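Local coordinates for Tll0287 protein (PDB 5B82) that carries a covalently bound heme c with histidine and cysteine axial ligands in a PAS-like domain, probably for a redox or sensing role, at residues G32-A37 and V178-I183; T102-Q107 and Q123-G128; L109-F112 and H117-A120. All blocks are in the same frame, centred on the assembly; numbering follows the deposited sequence.

Contacts 1, 2 and 3 form an enclosed series along the chain: contact 3 lies between the halves of contact 2, and both fall between 32-37 and 178-183. Contacts 1 and 2 have centres about 14 Å apart; they share the antiparallel sheet and touch just past its strand ends, where Gln182 N lies 2.9 Å from Glu127 O in the turn, a probable hydrogen bond. Contacts 2 and 3 are also about 14 Å apart between centres and share helix 103-114, whereas contacts 1 and 3 are separated by about 18 Å and do not touch. Helix 28-49 and helix 103-114 pack on opposite faces of the sheet, so the three contacts together sample both sides of one PAS-like domain.

Contact 1: residues G32-A37 and V178-I183; sequences GKVVTA and VTIPQI
Val34 meets Val178 and Ile180 through methyl groups alone: no ring, amide or carboxylate enters the interface, so there is no face or edge to assign and the evidence lies in which branch touches which. The two valines reach toward each other tip to tip. Val34 CG1 lies 3.9 Å from Val178 CG1, and the same methyl is 4.0 Å from Val178 CB and 4.1 Å from Val178 CG2, so it sits against the whole branched end of Val178. The other branch serves a different partner: Val34 CG2 comes within 4.0 Å of Ile180 CD1, the two side chains crossing obliquely. The division follows from the first torsion of Val34, which sets CG1 opposite the backbone N (chi1 170°) and leaves CG2 beside that N, one methyl for each strand residue. The CA atoms of Val34 and Val178 are 7.7 Å apart, a spacing that the paired side chains bridge. All three residues are buried, although the segments cover just 115 Å² of each other in total. Thr179, between the two strand residues, points away, as alternation along a strand requires. The contact thus lays one turn of helix 28-49 on the end of strand 172-181. Trp84 touches both valines. Val34 also reaches Tyr131, so the helix spans the adjacent strands 172-181 and 128-136, while Val86 flanks Val178 from strand 85-89 within the sheet.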
# COMPACT_ATOMS: atom_id res chain seq x y z
N GLY A 32 -5.65 7.66 16.83
CA GLY A 32 -6.75 7.95 15.91
C GLY A 32 -6.30 8.66 14.64
O GLY A 32 -6.79 8.38 13.54
N LYS A 33 -5.38 9.61 14.81
CA LYS A 33 -4.80 10.35 13.70
C LYS A 33 -4.11 9.41 12.71
O LYS A 33 -4.21 9.59 11.49
CB LYS A 33 -3.80 11.40 14.21
CG LYS A 33 -3.13 12.17 13.09
CD LYS A 33 -2.42 13.42 13.56
CE LYS A 33 -2.07 14.30 12.36
NZ LYS A 33 -1.40 15.58 12.73
N VAL A 34 -3.42 8.40 13.23
CA VAL A 34 -2.84 7.38 12.35
C VAL A 34 -3.92 6.63 11.55
O VAL A 34 -3.82 6.52 10.30
CB VAL A 34 -1.99 6.35 13.13
CG1 VAL A 34 -1.62 5.17 12.22
CG2 VAL A 34 -0.72 6.99 13.68
N VAL A 35 -4.94 6.13 12.24
CA VAL A 35 -6.02 5.42 11.50
C VAL A 35 -6.64 6.28 10.39
O VAL A 35 -6.82 5.84 9.22
CB VAL A 35 -7.12 4.90 12.47
CG1 VAL A 35 -8.33 4.33 11.72
CG2 VAL A 35 -6.53 3.86 13.45
N THR A 36 -6.95 7.53 10.75
CA THR A 36 -7.55 8.45 9.79
C THR A 36 -6.63 8.74 8.61
O THR A 36 -7.07 8.69 7.46
CB THR A 36 -7.96 9.77 10.44
OG1 THR A 36 -8.94 9.52 11.46
CG2 THR A 36 -8.58 10.70 9.40
N ALA A 37 -5.37 9.02 8.89
CA ALA A 37 -4.40 9.34 7.84
C ALA A 37 -4.28 8.19 6.85
O ALA A 37 -4.32 8.40 5.62
CB ALA A 37 -3.03 9.65 8.44
N VAL A 178 2.52 1.55 9.61
CA VAL A 178 2.95 2.76 10.31
C VAL A 178 3.59 2.40 11.65
O VAL A 178 3.10 1.50 12.34
CB VAL A 178 1.76 3.69 10.59
CG1 VAL A 178 2.21 4.92 11.37
CG2 VAL A 178 1.09 4.08 9.28
N THR A 179 4.67 3.08 12.00
CA THR A 179 5.25 2.92 13.32
C THR A 179 5.32 4.25 14.06
O THR A 179 5.83 5.24 13.54
CB THR A 179 6.67 2.32 13.25
OG1 THR A 179 6.60 0.97 12.77
CG2 THR A 179 7.32 2.31 14.64
N ILE A 180 4.79 4.27 15.28
CA ILE A 180 5.04 5.37 16.20
C ILE A 180 6.18 4.92 17.12
O ILE A 180 5.96 4.13 18.04
CB ILE A 180 3.81 5.73 17.04
CG1 ILE A 180 2.56 5.89 16.17
CG2 ILE A 180 4.10 7.01 17.85
CD1 ILE A 180 1.30 6.12 16.97
N PRO A 181 7.39 5.41 16.86
CA PRO A 181 8.58 4.91 17.56
C PRO A 181 8.50 5.06 19.08
O PRO A 181 7.88 6.00 19.57
CB PRO A 181 9.71 5.78 17.01
CG PRO A 181 9.05 6.99 16.47
CD PRO A 181 7.70 6.53 15.96
N GLN A 182 9.09 4.11 19.81
CA GLN A 182 9.16 4.16 21.26
C GLN A 182 9.89 5.42 21.75
O GLN A 182 9.44 6.09 22.67
CB GLN A 182 9.89 2.90 21.77
CG GLN A 182 9.96 2.77 23.28
CD GLN A 182 8.83 1.94 23.87
OE1 GLN A 182 8.00 2.45 24.62
NE2 GLN A 182 8.82 0.64 23.57
N ILE A 183 11.03 5.73 21.14
CA ILE A 183 11.76 6.96 21.44
C ILE A 183 11.51 8.06 20.40
O ILE A 183 11.80 7.87 19.22
CB ILE A 183 13.29 6.72 21.52
CG1 ILE A 183 13.60 5.55 22.45
CG2 ILE A 183 14.00 7.98 21.98
CD1 ILE A 183 12.98 5.68 23.82

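Contact 2: residues T102-Q107 and Q123-G128; sequences TALDVQ and QTDKEG
Leu104 and Gln123 are brought together by first torsions of the same kind: in each, CG stands opposite the backbone N (chi1 180° in Leu104), sending the two side chains past each other in opposite directions. Leu104 CD1 ends 3.9 Å from Gln123 CD, lying against the amide end. Its other branch, CD2, is 4.0 Å from Asp125 OD2, an apolar methyl beside a carboxylate oxygen. Gln107, one helical turn on, extends its amide toward that of Gln123 with the planes 33° apart; the meeting is polar, but which amide atoms face each other is uncertain. Each segment is braced internally. Thr102 and Asp105 form a capping box at the helix start, where Asp105 N donates to Thr102 OG1 at 3.2 Å and the return bond is weak. Asp125 OD1 accepts from Glu127 N at 2.8 Å, an Asx turn within the type I turn 125-128, and it also accepts from His130 NE2. The axes of 103-107 and 123-125 run nearly antiparallel, at 162° and 12.3 Å. The start of helix 103-114 thus packs over the sheet face near outermost strand 120-125, with Leu104 also reaching His130 and Phe132 on the adjoining strand 128-136.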
# COMPACT_ATOMS: atom_id res chain seq x y z
N THR A 102 11.00 -7.17 7.66
CA THR A 102 11.11 -7.76 8.99
C THR A 102 10.15 -8.92 9.18
O THR A 102 9.21 -9.10 8.39
CB THR A 102 10.81 -6.74 10.09
OG1 THR A 102 9.50 -6.20 9.88
CG2 THR A 102 11.83 -5.60 10.07
N ALA A 103 10.38 -9.70 10.23
CA ALA A 103 9.48 -10.77 10.64
C ALA A 103 8.09 -10.22 10.92
O ALA A 103 7.09 -10.90 10.70
CB ALA A 103 10.02 -11.50 11.86
N LEU A 104 8.03 -8.99 11.41
CA LEU A 104 6.74 -8.36 11.66
C LEU A 104 5.98 -8.07 10.37
O LEU A 104 4.75 -8.24 10.31
CB LEU A 104 6.89 -7.08 12.48
CG LEU A 104 5.59 -6.36 12.80
CD1 LEU A 104 4.56 -7.28 13.44
CD2 LEU A 104 5.88 -5.16 13.69
N ASP A 105 6.68 -7.62 9.34
CA ASP A 105 6.02 -7.39 8.05
C ASP A 105 5.35 -8.69 7.58
O ASP A 105 4.16 -8.71 7.20
CB ASP A 105 7.02 -6.90 7.00
CG ASP A 105 7.45 -5.45 7.21
OD1 ASP A 105 6.67 -4.67 7.80
OD2 ASP A 105 8.55 -5.09 6.77
N VAL A 106 6.12 -9.78 7.64
CA VAL A 106 5.66 -11.06 7.14
C VAL A 106 4.51 -11.57 7.99
O VAL A 106 3.53 -12.11 7.47
CB VAL A 106 6.80 -12.11 7.10
CG1 VAL A 106 6.26 -13.46 6.66
CG2 VAL A 106 7.90 -11.66 6.16
N GLN A 107 4.63 -11.38 9.30
CA GLN A 107 3.59 -11.76 10.25
C GLN A 107 2.28 -11.04 9.95
O GLN A 107 1.20 -11.63 10.00
CB GLN A 107 4.03 -11.45 11.68
CG GLN A 107 2.96 -11.73 12.73
CD GLN A 107 3.22 -11.02 14.06
OE1 GLN A 107 2.28 -10.63 14.76
NE2 GLN A 107 4.50 -10.86 14.41
N GLN A 123 -0.25 -3.28 16.95
CA GLN A 123 0.56 -4.18 17.76
C GLN A 123 1.62 -3.35 18.45
O GLN A 123 2.11 -2.39 17.87
CB GLN A 123 1.21 -5.20 16.83
CG GLN A 123 2.30 -6.04 17.42
CD GLN A 123 2.44 -7.35 16.67
OE1 GLN A 123 1.48 -7.85 16.08
NE2 GLN A 123 3.65 -7.92 16.70
N THR A 124 1.97 -3.70 19.69
CA THR A 124 3.01 -2.97 20.39
C THR A 124 4.19 -3.86 20.72
O THR A 124 4.02 -5.03 21.09
CB THR A 124 2.50 -2.34 21.71
OG1 THR A 124 1.75 -3.31 22.45
CG2 THR A 124 1.62 -1.14 21.43
N ASP A 125 5.39 -3.31 20.57
CA ASP A 125 6.58 -4.03 20.99
C ASP A 125 7.69 -3.06 21.36
O ASP A 125 7.46 -1.85 21.46
CB ASP A 125 7.04 -5.03 19.91
CG ASP A 125 7.32 -4.38 18.57
OD1 ASP A 125 7.81 -3.23 18.52
OD2 ASP A 125 7.06 -5.04 17.54
N LYS A 126 8.90 -3.58 21.54
CA LYS A 126 10.02 -2.73 21.94
C LYS A 126 10.22 -1.54 20.99
O LYS A 126 10.66 -0.48 21.40
CB LYS A 126 11.30 -3.56 22.03
CG LYS A 126 11.62 -4.33 20.76
CD LYS A 126 12.61 -5.45 21.03
CE LYS A 126 14.02 -5.01 20.74
NZ LYS A 126 14.25 -4.81 19.28
N GLU A 127 9.86 -1.72 19.72
CA GLU A 127 10.13 -0.68 18.74
C GLU A 127 9.09 0.44 18.81
O GLU A 127 9.37 1.58 18.42
CB GLU A 127 10.21 -1.26 17.32
CG GLU A 127 11.10 -2.50 17.22
CD GLU A 127 12.56 -2.21 17.52
OE1 GLU A 127 12.99 -1.05 17.37
OE2 GLU A 127 13.28 -3.16 17.90
N GLY A 128 7.91 0.13 19.35
CA GLY A 128 6.89 1.13 19.55
C GLY A 128 5.51 0.58 19.20
O GLY A 128 5.23 -0.60 19.43

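Contact 3: residues L109-F112 and H117-A120; sequences LNQF and HLQA
Gln111 is the first residue of 109-112 to reach the following loop, and it does so with its backbone and the root of its side chain. Its carbonyl O is 3.8 Å from Leu118 CD2, and Gln111 CB is 3.9 Å from that same methyl, so Leu118 lies against the helix surface. Phe112 comes next and makes the larger share of the helix's side of the contact. Its CG stands opposite its own carbonyl carbon and beside the backbone N (chi1 -69°), which swings the ring off the helix until its CD1-CE1 side runs along 118-120. At that edge Phe112 CD1 lies 3.5 Å from Leu118 O, near the ring plane, and Phe112 CE1 is 3.8 Å from Ala120 CA, in the plane. Gln119 O approaches obliquely, 3.5 Å from Phe112 CE1. The Leu118 side chain crosses the aromatic one at about a right angle, with its CD2 at 3.9 Å from Phe112 CD1. Because the ring edge meets the Leu118 carbonyl and the Ala120 CA as well as a methyl, a smaller alanine in place of Phe112 would probably open a gap beside 118-120 and leave Leu118 with much less to pack on. Arg134 ties the two segments from outside, NH1 donating to both Phe112 O and Leu118 O, while Phe132, Leu172 and Met175 receive Phe112 on the sheet. The arrangement is a helix-to-strand connection, helix 103-114 folding back into strand 120-125, consistent with the helix that precedes the closing antiparallel strands in PAS-like folds.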
# COMPACT_ATOMS: atom_id res chain seq x y z
N LEU A 109 1.31 -9.44 7.08
CA LEU A 109 0.78 -9.91 5.80
C LEU A 109 0.12 -11.26 5.95
O LEU A 109 -0.97 -11.48 5.43
CB LEU A 109 1.88 -9.97 4.73
CG LEU A 109 2.37 -8.60 4.26
CD1 LEU A 109 3.58 -8.73 3.35
CD2 LEU A 109 1.24 -7.86 3.54
N ASN A 110 0.75 -12.16 6.70
CA ASN A 110 0.14 -13.44 7.03
C ASN A 110 -1.21 -13.30 7.74
O ASN A 110 -2.15 -14.03 7.42
CB ASN A 110 1.08 -14.31 7.86
CG ASN A 110 1.95 -15.21 7.01
OD1 ASN A 110 1.47 -15.83 6.06
ND2 ASN A 110 3.23 -15.30 7.34
N GLN A 111 -1.30 -12.38 8.71
CA GLN A 111 -2.56 -12.18 9.43
C GLN A 111 -3.66 -11.76 8.45
O GLN A 111 -4.76 -12.30 8.46
CB GLN A 111 -2.41 -11.15 10.55
CG GLN A 111 -1.97 -11.74 11.89
CD GLN A 111 -1.75 -10.70 12.98
OE1 GLN A 111 -0.61 -10.46 13.41
NE2 GLN A 111 -2.83 -10.08 13.46
N PHE A 112 -3.34 -10.79 7.59
CA PHE A 112 -4.30 -10.38 6.57
C PHE A 112 -4.70 -11.54 5.66
O PHE A 112 -5.89 -11.78 5.39
CB PHE A 112 -3.75 -9.18 5.78
CG PHE A 112 -3.68 -7.91 6.60
CD1 PHE A 112 -4.76 -7.50 7.37
CD2 PHE A 112 -2.52 -7.15 6.62
CE1 PHE A 112 -4.71 -6.34 8.12
CE2 PHE A 112 -2.44 -5.98 7.38
CZ PHE A 112 -3.53 -5.58 8.14
N HIS A 117 -11.61 -11.01 6.58
CA HIS A 117 -12.40 -9.97 7.23
C HIS A 117 -11.50 -8.99 8.00
O HIS A 117 -11.93 -7.89 8.35
CB HIS A 117 -13.39 -10.59 8.21
CG HIS A 117 -14.47 -11.39 7.56
ND1 HIS A 117 -15.63 -10.82 7.07
CD2 HIS A 117 -14.58 -12.72 7.33
CE1 HIS A 117 -16.39 -11.77 6.55
NE2 HIS A 117 -15.78 -12.93 6.70
N LEU A 118 -10.27 -9.39 8.29
CA LEU A 118 -9.39 -8.52 9.08
C LEU A 118 -8.96 -7.31 8.27
O LEU A 118 -8.21 -7.45 7.31
CB LEU A 118 -8.16 -9.30 9.54
CG LEU A 118 -7.13 -8.51 10.35
CD1 LEU A 118 -7.74 -8.06 11.66
CD2 LEU A 118 -5.89 -9.36 10.58
N GLN A 119 -9.43 -6.12 8.64
CA GLN A 119 -9.06 -4.93 7.88
C GLN A 119 -7.77 -4.27 8.35
O GLN A 119 -7.01 -3.73 7.54
CB GLN A 119 -10.19 -3.90 7.88
CG GLN A 119 -11.42 -4.37 7.12
CD GLN A 119 -11.08 -4.96 5.75
OE1 GLN A 119 -10.42 -4.33 4.92
NE2 GLN A 119 -11.54 -6.19 5.50
N ALA A 120 -7.55 -4.27 9.66
CA ALA A 120 -6.37 -3.59 10.20
C ALA A 120 -6.12 -4.01 11.63
O ALA A 120 -7.01 -4.50 12.30
CB ALA A 120 -6.54 -2.07 10.13